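Local atomic coordinates of N2152 (Neocallimastix frontalis, PDB entry 5U22), a protein that probably hydrolyses rare arabinosyl substrates as a polyspecific family 39 glycoside hydrolase of an anaerobic rumen fungus. Residues A[123-128]-A[168-173]; A[46-51]-A[284-289]; A[204-209]-A[235-240]; A[375-380]-A[387-392]. All blocks are in the same frame, centred on the assembly; numbering follows the deposited sequence.

Contact 1: residues A[123-128]-A[168-173]; sequences EIRSFI and YDLLRQ
Ile124 and Leu170 meet methyl to methyl, CG2 of the isoleucine lying 3.8 Å from CD2 of the leucine. The same CG2 also touches Leu171, whose CD2 is 4.0 Å away, so one branch of Ile124 packs against two consecutive leucines. It points there because CG2 is the branch anti to the backbone N, while CG1 (chi1 -71°) lies beside that N. Ile128, one turn further on, adds a looser touch from its CD1 to Leu171 CD2 at 4.4 Å.

The second kind of contact lies at the exposed margin. Arg125 stretches out from CG to NE and brings one face of its guanidinium over Leu170 CD1, which is displaced toward the rim of the group; NH2 to CD1 measures 3.7 Å. This is van der Waals packing, and the two segments make no polar pairing with each other.

The short helix axes approach to 11.2 Å and cross at -26°, a wide, nearly parallel pairing bridged by side chains. Helices 117-134 and 160-174 follow successive parallel strands, with strand 139-143 between them in the chain, and the arrangement is that of neighbouring outer helices in a TIM barrel.

Contact 2: residues A[46-51]-A[284-289]; sequences GLIENV and PHPGRL
Gly46 and Leu289 bring their backbones within 3.7 Å, CA to CA, and the N-H of Leu289 bonds to Gly46 O at 2.9 Å, in the carbonyl plane and on a lone pair, although the bond is bent (140° at the hydrogen). Gly287 CA adds a C-H...O contact to the same oxygen at 3.2 Å. Gly287 is held by backbone hydrogen bonding with Tyr45, the residue just before Gly46. Its backbone turns through a positive phi of 85°, and a side chain here would run into Val51 and crowd Ile48.

Around this backbone meeting, the side chains fill in from both loops. Val51 lays CG1 against Gly287 O at 3.5 Å. Ile48 reaches past Gly287 CA with CG1 and ends on the proline ring, CD1 to Pro286 CG at 4.0 Å; its chi1 of 60° sets CG1 between the backbone N and the carbonyl carbon, the branch then running straight out to Pro286. Leu289 brings CD2 to 3.5 Å from Gly46 O. Beyond the two loops, Ile81 touches both Ile48 and Pro286, and Met67 of strand 66-70 touches Leu289.

The chemistry is one conventional hydrogen bond wrapped in aliphatic groups: fit depends on the two bare glycines letting main chains close up, and the buried Gly46 oxygen has a lone pair taken up by a loop more than 230 residues away.

Contact 3: residues A[204-209]-A[235-240]; sequences NCLPDI and LGISER. With EDO (1,2-ethanediol), chain E.
Arg240 presents its guanidinium edge to Pro207, whose carbonyl oxygen lies near the plane of the group; Ser238 and C2 of a bound ethanediol also lie along the edge. Leu206 CB comes in obliquely at 3.4 Å from NH2, neither over a face nor in the plane. The two segments are neighbouring helix-to-strand loops of the TIM barrel, one leading into strand 209-212 and the other toward strand 242-247.

Three nitrogens of the arginine share the work. NE donates to Pro207 O at 2.9 Å, almost straight (163°) and nearly along the C=O axis. NH1 turns back on its own loop to bond Ser238 O at 2.9 Å, with the donor tilted out of that carbonyl plane. NH2 gives a hydrogen to water 1 at 3.0 Å and a longer one to O1 of the ethanediol, probably a crystallisation additive, at 3.3 Å. A bend at chi2 (-49°) folds the chain so that its edge reaches the facing loop while NH1 still reaches Ser238.

A leucine in its place would probably leave Pro207 O without its N-H partner and water 1 without the donor NH2, the loops then being joined mainly by the Leu206-Ile237 packing. Water 1 also lies 2.8 Å from both Leu206 O and Asp208 OD1, placed to donate to them; the other carboxylate oxygen, OD2, takes the backbone N-H of Ile180, outside both loops. The apolar remainder of the contact is Leu206 crossing Ile237 obliquely, CD1 to CG2 at 3.9 Å and CD2 to CD1 at 4.0 Å.

Contact 4: residues A[375-380]-A[387-392]; sequences KIDWKS and GPNTIF
Lys375 leaves its strand with CG set between the backbone N and the carbonyl carbon (chi1 65°), runs extended, then bends at the last torsion (chi4 63°), which delivers NZ to Asn389 OD1 at 3.1 Å. The ammonium stands above the plane of that carbonyl. NZ also makes a salt bridge with Asp377 OD2, at 2.8 Å on the syn side of the carboxylate.

Lys375 and Asn389 form an antiparallel hydrogen-bonded pair: Lys375 N to Asn389 O is 2.9 Å and Asn389 N to Lys375 O is 2.8 Å, both nearly straight. They join strands 368-376 and 389-397 of the beta-sandwich domain, and Ile391 and Phe392 both face Val373 in a classic beta bulge. Swapping the lysine for a serine would probably leave Asp377 OD2 without its charged mate and strip from Ile391 the methylene chain that crosses it, Lys375 CG lying 4.0 Å from Ile391 CG1.

Water 2 bridges the two segments, accepting from Asp377 N and donating to Gly387 O and Asn389 OD1, so the amide oxygen receives two donors. Asp377 OD1 is held by Ser414. Ile376 points its CD1 at Gly387 C, 3.4 Å away, and helix 301-310 adds Tyr304 beside both Ile376 and Pro388.

Overall arrangement
Contacts 1 and 3 are joined directly, with centres about 20 Å apart: Arg172 NH2 makes a salt bridge to Asp208 OD1 at 2.9 Å, and Tyr168 OH probably hydrogen-bonds Leu206 O at 2.8 Å. Both lie within the loop of chain closed by contact 2, which joins a loop before the first strand of the parallel barrel sheet, 66-70, to one after the last, 275-278. Contact 4 belongs to the beta-sandwich domain, about 47 Å from contact 1, centre to centre, and on the opposite side of the chain's centre; contact 2 comes to about 9 Å from it by nearest atoms. A bound bis-tris molecule lies about 9 Å from the Pro286 side chain of contact 2.

Contact 1: residues A[123-128]-A[168-173]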
loop_
_atom_site.group_PDB
_atom_site.type_symbol
_atom_site.label_atom_id
_atom_site.label_comp_id
_atom_site.label_asym_id
_atom_site.label_seq_id
_atom_site.Cartn_x
_atom_site.Cartn_y
_atom_site.Cartn_z
ATOM N N GLU A 123 -12.142 -26.187 4.642
ATOM C CA GLU A 123 -10.883 -25.501 4.919
ATOM C C GLU A 123 -11.119 -24.142 5.565
ATOM O O GLU A 123 -10.408 -23.767 6.501
ATOM C CB GLU A 123 -10.072 -25.355 3.632
ATOM C CG GLU A 123 -9.489 -26.660 3.130
ATOM C CD GLU A 123 -8.543 -27.280 4.126
ATOM O OE1 GLU A 123 -7.703 -26.549 4.682
ATOM O OE2 GLU A 123 -8.641 -28.500 4.364
ATOM N N ILE A 124 -12.113 -23.388 5.078
ATOM C CA ILE A 124 -12.413 -22.087 5.674
ATOM C C ILE A 124 -12.859 -22.255 7.118
ATOM O O ILE A 124 -12.387 -21.536 8.006
ATOM C CB ILE A 124 -13.462 -21.330 4.834
ATOM C CG1 ILE A 124 -12.833 -20.865 3.518
ATOM C CG2 ILE A 124 -13.986 -20.127 5.578
ATOM C CD1 ILE A 124 -13.831 -20.249 2.565
ATOM N N ARG A 125 -13.733 -23.236 7.390
ATOM C CA ARG A 125 -14.201 -23.447 8.762
ATOM C C ARG A 125 -13.048 -23.795 9.689
ATOM O O ARG A 125 -12.974 -23.298 10.817
ATOM C CB ARG A 125 -15.243 -24.560 8.820
ATOM C CG ARG A 125 -16.595 -24.216 8.268
ATOM C CD ARG A 125 -17.504 -25.448 8.387
ATOM N NE ARG A 125 -18.753 -25.262 7.669
ATOM C CZ ARG A 125 -19.759 -24.530 8.129
ATOM N NH1 ARG A 125 -19.645 -23.905 9.292
ATOM N NH2 ARG A 125 -20.876 -24.414 7.428
ATOM N N SER A 126 -12.163 -24.690 9.246
ATOM C CA SER A 126 -10.996 -25.031 10.051
ATOM C C SER A 126 -10.120 -23.809 10.296
ATOM O O SER A 126 -9.626 -23.612 11.413
ATOM C CB SER A 126 -10.189 -26.141 9.379
ATOM O OG SER A 126 -8.989 -26.381 10.092
ATOM N N PHE A 127 -9.932 -22.959 9.275
ATOM C CA PHE A 127 -9.123 -21.763 9.485
ATOM C C PHE A 127 -9.784 -20.826 10.491
ATOM O O PHE A 127 -9.117 -20.276 11.375
ATOM C CB PHE A 127 -8.869 -21.008 8.182
ATOM C CG PHE A 127 -8.305 -19.643 8.425
ATOM C CD1 PHE A 127 -6.975 -19.499 8.805
ATOM C CD2 PHE A 127 -9.124 -18.520 8.408
ATOM C CE1 PHE A 127 -6.458 -18.243 9.109
ATOM C CE2 PHE A 127 -8.614 -17.259 8.712
ATOM C CZ PHE A 127 -7.280 -17.122 9.066
ATOM N N ILE A 128 -11.098 -20.614 10.353
ATOM C CA ILE A 128 -11.791 -19.674 11.234
ATOM C C ILE A 128 -11.765 -20.162 12.675
ATOM O O ILE A 128 -11.646 -19.368 13.615
ATOM C CB ILE A 128 -13.224 -19.441 10.737
ATOM C CG1 ILE A 128 -13.175 -18.684 9.412
ATOM C CG2 ILE A 128 -14.018 -18.634 11.747
ATOM C CD1 ILE A 128 -12.465 -17.350 9.509
ATOM N N TYR A 168 -19.300 -15.545 1.187
ATOM C CA TYR A 168 -19.704 -14.392 1.981
ATOM C C TYR A 168 -20.734 -14.789 3.033
ATOM O O TYR A 168 -20.607 -14.434 4.211
ATOM C CB TYR A 168 -20.259 -13.322 1.037
ATOM C CG TYR A 168 -20.624 -11.982 1.640
ATOM C CD1 TYR A 168 -21.804 -11.809 2.367
ATOM C CD2 TYR A 168 -19.825 -10.873 1.420
ATOM C CE1 TYR A 168 -22.145 -10.564 2.897
ATOM C CE2 TYR A 168 -20.159 -9.632 1.938
ATOM C CZ TYR A 168 -21.311 -9.485 2.674
ATOM O OH TYR A 168 -21.622 -8.243 3.168
ATOM N N ASP A 169 -21.754 -15.552 2.628
ATOM C CA ASP A 169 -22.775 -15.970 3.586
ATOM C C ASP A 169 -22.174 -16.853 4.660
ATOM O O ASP A 169 -22.553 -16.762 5.835
ATOM C CB ASP A 169 -23.917 -16.695 2.871
ATOM C CG ASP A 169 -24.752 -15.759 2.007
ATOM O OD1 ASP A 169 -24.569 -14.534 2.122
ATOM O OD2 ASP A 169 -25.582 -16.249 1.209
ATOM N N LEU A 170 -21.234 -17.721 4.277
ATOM C CA LEU A 170 -20.543 -18.548 5.258
ATOM C C LEU A 170 -19.787 -17.687 6.270
ATOM O O LEU A 170 -19.897 -17.893 7.484
ATOM C CB LEU A 170 -19.595 -19.515 4.545
ATOM C CG LEU A 170 -18.653 -20.251 5.511
ATOM C CD1 LEU A 170 -19.444 -21.193 6.407
ATOM C CD2 LEU A 170 -17.571 -20.995 4.758
ATOM N N LEU A 171 -19.020 -16.705 5.783
ATOM C CA LEU A 171 -18.206 -15.875 6.669
ATOM C C LEU A 171 -19.064 -15.054 7.623
ATOM O O LEU A 171 -18.677 -14.823 8.778
ATOM C CB LEU A 171 -17.307 -14.957 5.838
ATOM C CG LEU A 171 -16.151 -15.708 5.161
ATOM C CD1 LEU A 171 -15.356 -14.802 4.249
ATOM C CD2 LEU A 171 -15.249 -16.339 6.215
ATOM N N ARG A 172 -20.218 -14.578 7.154
ATOM C CA ARG A 172 -21.096 -13.812 8.032
ATOM C C ARG A 172 -21.666 -14.683 9.137
ATOM O O ARG A 172 -21.963 -14.185 10.226
ATOM C CB ARG A 172 -22.234 -13.178 7.237
ATOM C CG ARG A 172 -21.828 -12.024 6.345
ATOM C CD ARG A 172 -21.229 -10.861 7.120
ATOM N NE ARG A 172 -21.237 -9.651 6.301
ATOM C CZ ARG A 172 -20.290 -8.717 6.319
ATOM N NH1 ARG A 172 -19.241 -8.842 7.109
ATOM N NH2 ARG A 172 -20.399 -7.657 5.531
ATOM N N GLN A 173 -21.830 -15.974 8.873
ATOM C CA GLN A 173 -22.331 -16.889 9.887
ATOM C C GLN A 173 -21.246 -17.251 10.901
ATOM O O GLN A 173 -21.485 -17.201 12.112
ATOM C CB GLN A 173 -22.892 -18.149 9.220
#

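Contact 2: residues A[46-51]-A[284-289]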
loop_
_atom_site.group_PDB
_atom_site.type_symbol
_atom_site.label_atom_id
_atom_site.label_comp_id
_atom_site.label_asym_id
_atom_site.label_seq_id
_atom_site.Cartn_x
_atom_site.Cartn_y
_atom_site.Cartn_z
ATOM N N GLY A 46 5.114 -9.981 2.627
ATOM C CA GLY A 46 6.270 -9.183 2.981
ATOM C C GLY A 46 6.848 -9.546 4.321
ATOM O O GLY A 46 8.031 -9.299 4.564
ATOM N N LEU A 47 6.030 -10.135 5.187
ATOM C CA LEU A 47 6.447 -10.610 6.496
ATOM C C LEU A 47 6.000 -12.055 6.610
ATOM O O LEU A 47 4.830 -12.352 6.368
ATOM C CB LEU A 47 5.822 -9.767 7.611
ATOM C CG LEU A 47 6.079 -10.199 9.054
ATOM C CD1 LEU A 47 7.569 -10.206 9.353
ATOM C CD2 LEU A 47 5.334 -9.274 10.021
ATOM N N ILE A 48 6.921 -12.953 6.956
ATOM C CA ILE A 48 6.547 -14.357 7.135
ATOM C C ILE A 48 7.009 -14.842 8.503
ATOM O O ILE A 48 7.351 -14.031 9.376
ATOM C CB ILE A 48 7.100 -15.235 5.999
ATOM C CG1 ILE A 48 8.631 -15.157 5.934
ATOM C CG2 ILE A 48 6.484 -14.795 4.656
ATOM C CD1 ILE A 48 9.198 -16.015 4.816
ATOM N N GLU A 49 7.011 -16.166 8.704
ATOM C CA GLU A 49 7.164 -16.704 10.056
ATOM C C GLU A 49 8.486 -16.281 10.679
ATOM O O GLU A 49 8.534 -15.930 11.865
ATOM C CB GLU A 49 7.046 -18.232 10.047
ATOM C CG GLU A 49 5.622 -18.766 9.857
ATOM C CD GLU A 49 5.277 -18.994 8.395
ATOM O OE1 GLU A 49 5.945 -18.390 7.524
ATOM O OE2 GLU A 49 4.342 -19.788 8.118
ATOM N N ASN A 50 9.574 -16.308 9.907
ATOM C CA ASN A 50 10.859 -15.936 10.491
ATOM C C ASN A 50 11.738 -15.152 9.519
ATOM O O ASN A 50 12.966 -15.149 9.669
ATOM C CB ASN A 50 11.603 -17.185 11.004
ATOM C CG ASN A 50 12.623 -16.856 12.091
ATOM O OD1 ASN A 50 12.404 -15.960 12.906
ATOM N ND2 ASN A 50 13.741 -17.578 12.102
ATOM N N VAL A 51 11.146 -14.505 8.517
ATOM C CA VAL A 51 11.862 -13.557 7.671
ATOM C C VAL A 51 10.981 -12.322 7.573
ATOM O O VAL A 51 9.786 -12.449 7.309
ATOM C CB VAL A 51 12.177 -14.115 6.273
ATOM C CG1 VAL A 51 13.111 -13.158 5.521
ATOM C CG2 VAL A 51 12.801 -15.521 6.360
ATOM N N PRO A 284 10.719 -16.696 -5.082
ATOM C CA PRO A 284 11.837 -17.277 -4.314
ATOM C C PRO A 284 12.228 -16.504 -3.066
ATOM O O PRO A 284 12.941 -17.064 -2.226
ATOM C CB PRO A 284 12.995 -17.289 -5.324
ATOM C CG PRO A 284 12.322 -17.418 -6.639
ATOM C CD PRO A 284 11.084 -16.563 -6.507
ATOM N N HIS A 285 11.806 -15.250 -2.904
ATOM C CA HIS A 285 12.315 -14.394 -1.827
ATOM C C HIS A 285 11.187 -13.735 -1.035
ATOM O O HIS A 285 11.100 -12.506 -0.955
ATOM C CB HIS A 285 13.267 -13.343 -2.399
ATOM C CG HIS A 285 14.366 -13.921 -3.243
ATOM N ND1 HIS A 285 15.241 -14.877 -2.773
ATOM C CD2 HIS A 285 14.730 -13.676 -4.524
ATOM C CE1 HIS A 285 16.094 -15.199 -3.729
ATOM N NE2 HIS A 285 15.810 -14.481 -4.801
ATOM N N PRO A 286 10.343 -14.525 -0.379
ATOM C CA PRO A 286 9.320 -13.937 0.490
ATOM C C PRO A 286 9.962 -13.335 1.727
ATOM O O PRO A 286 11.106 -13.629 2.074
ATOM C CB PRO A 286 8.438 -15.131 0.852
ATOM C CG PRO A 286 9.414 -16.282 0.856
ATOM C CD PRO A 286 10.388 -15.994 -0.258
ATOM N N GLY A 287 9.209 -12.470 2.390
ATOM C CA GLY A 287 9.673 -11.926 3.649
ATOM C C GLY A 287 10.568 -10.717 3.518
ATOM O O GLY A 287 11.247 -10.349 4.484
ATOM N N ARG A 288 10.578 -10.062 2.358
ATOM C CA ARG A 288 11.450 -8.908 2.164
ATOM C C ARG A 288 10.679 -7.594 2.133
ATOM O O ARG A 288 11.163 -6.607 1.567
ATOM C CB ARG A 288 12.288 -9.091 0.899
ATOM C CG ARG A 288 13.286 -10.210 1.079
ATOM C CD ARG A 288 14.308 -10.264 -0.036
ATOM N NE ARG A 288 15.228 -11.384 0.161
ATOM C CZ ARG A 288 16.139 -11.740 -0.738
ATOM N NH1 ARG A 288 16.236 -11.057 -1.868
ATOM N NH2 ARG A 288 16.945 -12.771 -0.509
ATOM N N LEU A 289 9.485 -7.572 2.730
ATOM C CA LEU A 289 8.735 -6.358 3.012
ATOM C C LEU A 289 8.304 -5.625 1.745
ATOM O O LEU A 289 7.960 -4.444 1.800
ATOM C CB LEU A 289 9.551 -5.437 3.939
ATOM C CG LEU A 289 9.781 -6.085 5.312
ATOM C CD1 LEU A 289 10.800 -5.321 6.166
ATOM C CD2 LEU A 289 8.461 -6.200 6.048
#

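Contact 3: residues A[204-209]-A[235-240]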
loop_
_atom_site.group_PDB
_atom_site.type_symbol
_atom_site.label_atom_id
_atom_site.label_comp_id
_atom_site.label_asym_id
_atom_site.label_seq_id
_atom_site.Cartn_x
_atom_site.Cartn_y
_atom_site.Cartn_z
ATOM N N ASN A 204 -26.995 -8.709 -1.488
ATOM C CA ASN A 204 -26.582 -8.459 -0.107
ATOM C C ASN A 204 -25.242 -9.117 0.215
ATOM O O ASN A 204 -25.081 -9.785 1.236
ATOM C CB ASN A 204 -27.657 -8.916 0.874
ATOM C CG ASN A 204 -28.965 -8.182 0.672
ATOM O OD1 ASN A 204 -29.943 -8.758 0.209
ATOM N ND2 ASN A 204 -28.979 -6.900 1.009
ATOM N N CYS A 205 -24.267 -8.915 -0.661
ATOM C CA CYS A 205 -22.935 -9.449 -0.398
ATOM C C CYS A 205 -21.860 -8.444 -0.801
ATOM O O CYS A 205 -20.788 -8.815 -1.290
ATOM C CB CYS A 205 -22.733 -10.807 -1.083
ATOM S SG CYS A 205 -23.037 -10.892 -2.861
ATOM N N LEU A 206 -22.114 -7.161 -0.555
ATOM C CA LEU A 206 -21.088 -6.147 -0.761
ATOM C C LEU A 206 -19.945 -6.354 0.224
ATOM O O LEU A 206 -20.190 -6.565 1.419
ATOM C CB LEU A 206 -21.664 -4.742 -0.585
ATOM C CG LEU A 206 -22.595 -4.193 -1.668
ATOM C CD1 LEU A 206 -23.309 -2.961 -1.157
ATOM C CD2 LEU A 206 -21.806 -3.854 -2.929
ATOM N N PRO A 207 -18.693 -6.279 -0.227
ATOM C CA PRO A 207 -17.575 -6.350 0.717
ATOM C C PRO A 207 -17.606 -5.165 1.673
ATOM O O PRO A 207 -18.143 -4.097 1.365
ATOM C CB PRO A 207 -16.337 -6.310 -0.191
ATOM C CG PRO A 207 -16.787 -5.606 -1.421
ATOM C CD PRO A 207 -18.261 -5.951 -1.595
ATOM N N ASP A 208 -17.039 -5.370 2.858
ATOM C CA ASP A 208 -16.828 -4.239 3.755
ATOM C C ASP A 208 -15.681 -3.363 3.287
ATOM O O ASP A 208 -15.702 -2.144 3.499
ATOM C CB ASP A 208 -16.552 -4.740 5.159
ATOM C CG ASP A 208 -17.650 -5.612 5.664
ATOM O OD1 ASP A 208 -18.820 -5.180 5.566
ATOM O OD2 ASP A 208 -17.346 -6.731 6.117
ATOM N N ILE A 209 -14.669 -3.970 2.672
ATOM C CA ILE A 209 -13.497 -3.274 2.157
ATOM C C ILE A 209 -13.326 -3.714 0.708
ATOM O O ILE A 209 -13.200 -4.917 0.435
ATOM C CB ILE A 209 -12.229 -3.594 2.975
ATOM C CG1 ILE A 209 -12.484 -3.412 4.478
ATOM C CG2 ILE A 209 -11.066 -2.716 2.519
ATOM C CD1 ILE A 209 -11.355 -3.940 5.374
ATOM N N LEU A 235 -24.610 3.972 -8.140
ATOM C CA LEU A 235 -25.314 2.744 -7.791
ATOM C C LEU A 235 -25.947 2.789 -6.404
ATOM O O LEU A 235 -26.582 1.806 -5.998
ATOM C CB LEU A 235 -24.355 1.545 -7.885
ATOM C CG LEU A 235 -23.726 1.230 -9.248
ATOM C CD1 LEU A 235 -22.780 0.036 -9.136
ATOM C CD2 LEU A 235 -24.815 0.947 -10.270
ATOM N N GLY A 236 -25.787 3.886 -5.662
ATOM C CA GLY A 236 -26.373 3.995 -4.339
ATOM C C GLY A 236 -25.729 3.089 -3.307
ATOM O O GLY A 236 -26.423 2.427 -2.529
ATOM N N ILE A 237 -24.399 3.047 -3.290
ATOM C CA ILE A 237 -23.637 2.231 -2.351
ATOM C C ILE A 237 -22.886 3.174 -1.422
ATOM O O ILE A 237 -22.194 4.086 -1.889
ATOM C CB ILE A 237 -22.673 1.287 -3.094
ATOM C CG1 ILE A 237 -23.468 0.322 -3.984
ATOM C CG2 ILE A 237 -21.796 0.523 -2.106
ATOM C CD1 ILE A 237 -22.619 -0.521 -4.917
ATOM N N SER A 238 -23.045 2.987 -0.113
ATOM C CA SER A 238 -22.319 3.827 0.829
ATOM C C SER A 238 -20.818 3.584 0.694
ATOM O O SER A 238 -20.369 2.462 0.438
ATOM C CB SER A 238 -22.787 3.577 2.263
ATOM O OG SER A 238 -22.714 2.211 2.602
ATOM N N GLU A 239 -20.046 4.657 0.853
ATOM C CA GLU A 239 -18.613 4.632 0.591
ATOM C C GLU A 239 -17.908 3.523 1.369
ATOM O O GLU A 239 -18.027 3.433 2.594
ATOM C CB GLU A 239 -18.026 5.993 0.951
ATOM C CG GLU A 239 -16.690 6.282 0.331
ATOM C CD GLU A 239 -16.015 7.479 0.953
ATOM O OE1 GLU A 239 -16.584 8.585 0.858
ATOM O OE2 GLU A 239 -14.917 7.313 1.531
ATOM N N ARG A 240 -17.142 2.664 0.633
ATOM C CA ARG A 240 -16.337 1.590 1.209
ATOM C C ARG A 240 -14.879 2.023 1.339
ATOM O O ARG A 240 -14.368 2.736 0.469
ATOM C CB ARG A 240 -16.391 0.331 0.339
ATOM C CG ARG A 240 -17.777 -0.281 0.166
ATOM C CD ARG A 240 -18.421 -0.411 1.515
ATOM N NE ARG A 240 -19.401 -1.482 1.638
ATOM C CZ ARG A 240 -20.716 -1.295 1.656
ATOM N NH1 ARG A 240 -21.225 -0.074 1.503
ATOM N NH2 ARG A 240 -21.526 -2.330 1.821
HETATM C C1 EDO E . -25.187 -0.733 2.162
HETATM O O1 EDO E . -24.252 -1.112 3.176
HETATM C C2 EDO E . -24.552 0.118 1.084
HETATM O O2 EDO E . -25.540 0.613 0.185
HETATM O O HOH W 1 -20.563 -4.638 3.458
#

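Contact 4: residues A[375-380]-A[387-392]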
loop_
_atom_site.group_PDB
_atom_site.type_symbol
_atom_site.label_atom_id
_atom_site.label_comp_id
_atom_site.label_asym_id
_atom_site.label_seq_id
_atom_site.Cartn_x
_atom_site.Cartn_y
_atom_site.Cartn_z
ATOM N N LYS A 375 18.405 12.446 -0.465
ATOM C CA LYS A 375 18.043 11.470 -1.485
ATOM C C LYS A 375 18.440 10.074 -1.035
ATOM O O LYS A 375 19.379 9.892 -0.254
ATOM C CB LYS A 375 18.699 11.773 -2.837
ATOM C CG LYS A 375 20.220 11.671 -2.841
ATOM C CD LYS A 375 20.758 11.929 -4.240
ATOM C CE LYS A 375 22.281 12.098 -4.249
ATOM N NZ LYS A 375 22.980 10.867 -3.809
ATOM N N ILE A 376 17.713 9.085 -1.541
ATOM C CA ILE A 376 18.076 7.687 -1.367
ATOM C C ILE A 376 18.215 7.113 -2.768
ATOM O O ILE A 376 17.252 7.106 -3.543
ATOM C CB ILE A 376 17.056 6.913 -0.519
ATOM C CG1 ILE A 376 17.488 5.452 -0.381
ATOM C CG2 ILE A 376 15.610 7.034 -1.067
ATOM C CD1 ILE A 376 18.696 5.296 0.519
ATOM N N ASP A 377 19.426 6.696 -3.122
ATOM C CA ASP A 377 19.660 6.228 -4.478
ATOM C C ASP A 377 19.370 4.736 -4.585
ATOM O O ASP A 377 19.431 3.989 -3.606
ATOM C CB ASP A 377 21.099 6.516 -4.922
ATOM C CG ASP A 377 21.368 7.997 -5.096
ATOM O OD1 ASP A 377 20.408 8.751 -5.368
ATOM O OD2 ASP A 377 22.538 8.406 -4.959
ATOM N N TRP A 378 19.071 4.304 -5.806
ATOM C CA TRP A 378 18.687 2.926 -6.075
ATOM C C TRP A 378 19.459 2.406 -7.275
ATOM O O TRP A 378 19.570 3.106 -8.286
ATOM C CB TRP A 378 17.183 2.863 -6.330
ATOM C CG TRP A 378 16.633 1.593 -6.861
ATOM C CD1 TRP A 378 16.046 0.591 -6.140
ATOM C CD2 TRP A 378 16.539 1.206 -8.240
ATOM N NE1 TRP A 378 15.602 -0.403 -6.987
ATOM C CE2 TRP A 378 15.894 -0.050 -8.277
ATOM C CE3 TRP A 378 16.943 1.790 -9.441
ATOM C CZ2 TRP A 378 15.650 -0.726 -9.467
ATOM C CZ3 TRP A 378 16.695 1.114 -10.626
ATOM C CH2 TRP A 378 16.061 -0.131 -10.627
ATOM N N LYS A 379 20.008 1.193 -7.149
ATOM C CA LYS A 379 20.613 0.450 -8.250
ATOM C C LYS A 379 19.753 -0.722 -8.690
ATOM O O LYS A 379 19.546 -0.934 -9.891
ATOM C CB LYS A 379 22.002 -0.066 -7.843
ATOM C CG LYS A 379 23.001 1.022 -7.497
ATOM C CD LYS A 379 24.091 1.120 -8.539
ATOM C CE LYS A 379 25.061 2.238 -8.201
ATOM N NZ LYS A 379 25.483 2.196 -6.763
ATOM N N SER A 380 19.258 -1.503 -7.736
ATOM C CA SER A 380 18.347 -2.603 -8.009
ATOM C C SER A 380 17.723 -3.023 -6.688
ATOM O O SER A 380 18.196 -2.650 -5.610
ATOM C CB SER A 380 19.065 -3.792 -8.657
ATOM O OG SER A 380 19.771 -4.520 -7.672
ATOM N N GLY A 387 21.862 3.764 3.200
ATOM C CA GLY A 387 20.980 4.836 3.584
ATOM C C GLY A 387 21.148 6.088 2.745
ATOM O O GLY A 387 21.912 6.139 1.775
ATOM N N PRO A 388 20.422 7.129 3.118
ATOM C CA PRO A 388 20.327 8.320 2.273
ATOM C C PRO A 388 21.568 9.194 2.367
ATOM O O PRO A 388 22.445 9.006 3.210
ATOM C CB PRO A 388 19.106 9.047 2.839
ATOM C CG PRO A 388 19.040 8.624 4.237
ATOM C CD PRO A 388 19.507 7.196 4.271
ATOM N N ASN A 389 21.612 10.178 1.471
ATOM C CA ASN A 389 22.651 11.193 1.433
ATOM C C ASN A 389 21.999 12.561 1.536
ATOM O O ASN A 389 20.931 12.790 0.965
ATOM C CB ASN A 389 23.461 11.098 0.138
ATOM C CG ASN A 389 23.770 9.664 -0.243
ATOM O OD1 ASN A 389 23.237 9.135 -1.222
ATOM N ND2 ASN A 389 24.616 9.021 0.544
ATOM N N THR A 390 22.640 13.470 2.256
ATOM C CA THR A 390 22.146 14.833 2.336
ATOM C C THR A 390 22.680 15.620 1.140
ATOM O O THR A 390 23.891 15.803 1.003
ATOM C CB THR A 390 22.552 15.469 3.659
ATOM O OG1 THR A 390 21.997 14.689 4.722
ATOM C CG2 THR A 390 21.989 16.886 3.755
ATOM N N ILE A 391 21.776 16.052 0.259
ATOM C CA ILE A 391 22.172 16.872 -0.887
ATOM C C ILE A 391 22.649 18.243 -0.420
ATOM O O ILE A 391 23.748 18.689 -0.767
ATOM C CB ILE A 391 21.003 17.002 -1.879
ATOM C CG1 ILE A 391 20.490 15.620 -2.292
ATOM C CG2 ILE A 391 21.426 17.821 -3.092
ATOM C CD1 ILE A 391 19.332 15.684 -3.273
ATOM N N PHE A 392 21.824 18.934 0.358
ATOM C CA PHE A 392 22.199 20.204 0.960
ATOM C C PHE A 392 21.244 20.489 2.111
ATOM O O PHE A 392 20.181 19.871 2.231
ATOM C CB PHE A 392 22.205 21.358 -0.057
ATOM C CG PHE A 392 20.837 21.739 -0.597
ATOM C CD1 PHE A 392 20.039 22.656 0.073
ATOM C CD2 PHE A 392 20.398 21.244 -1.805
ATOM C CE1 PHE A 392 18.804 23.029 -0.429
ATOM C CE2 PHE A 392 19.162 21.606 -2.314
ATOM C CZ PHE A 392 18.360 22.498 -1.628
HETATM O O HOH W 2 21.550 7.049 -1.092
#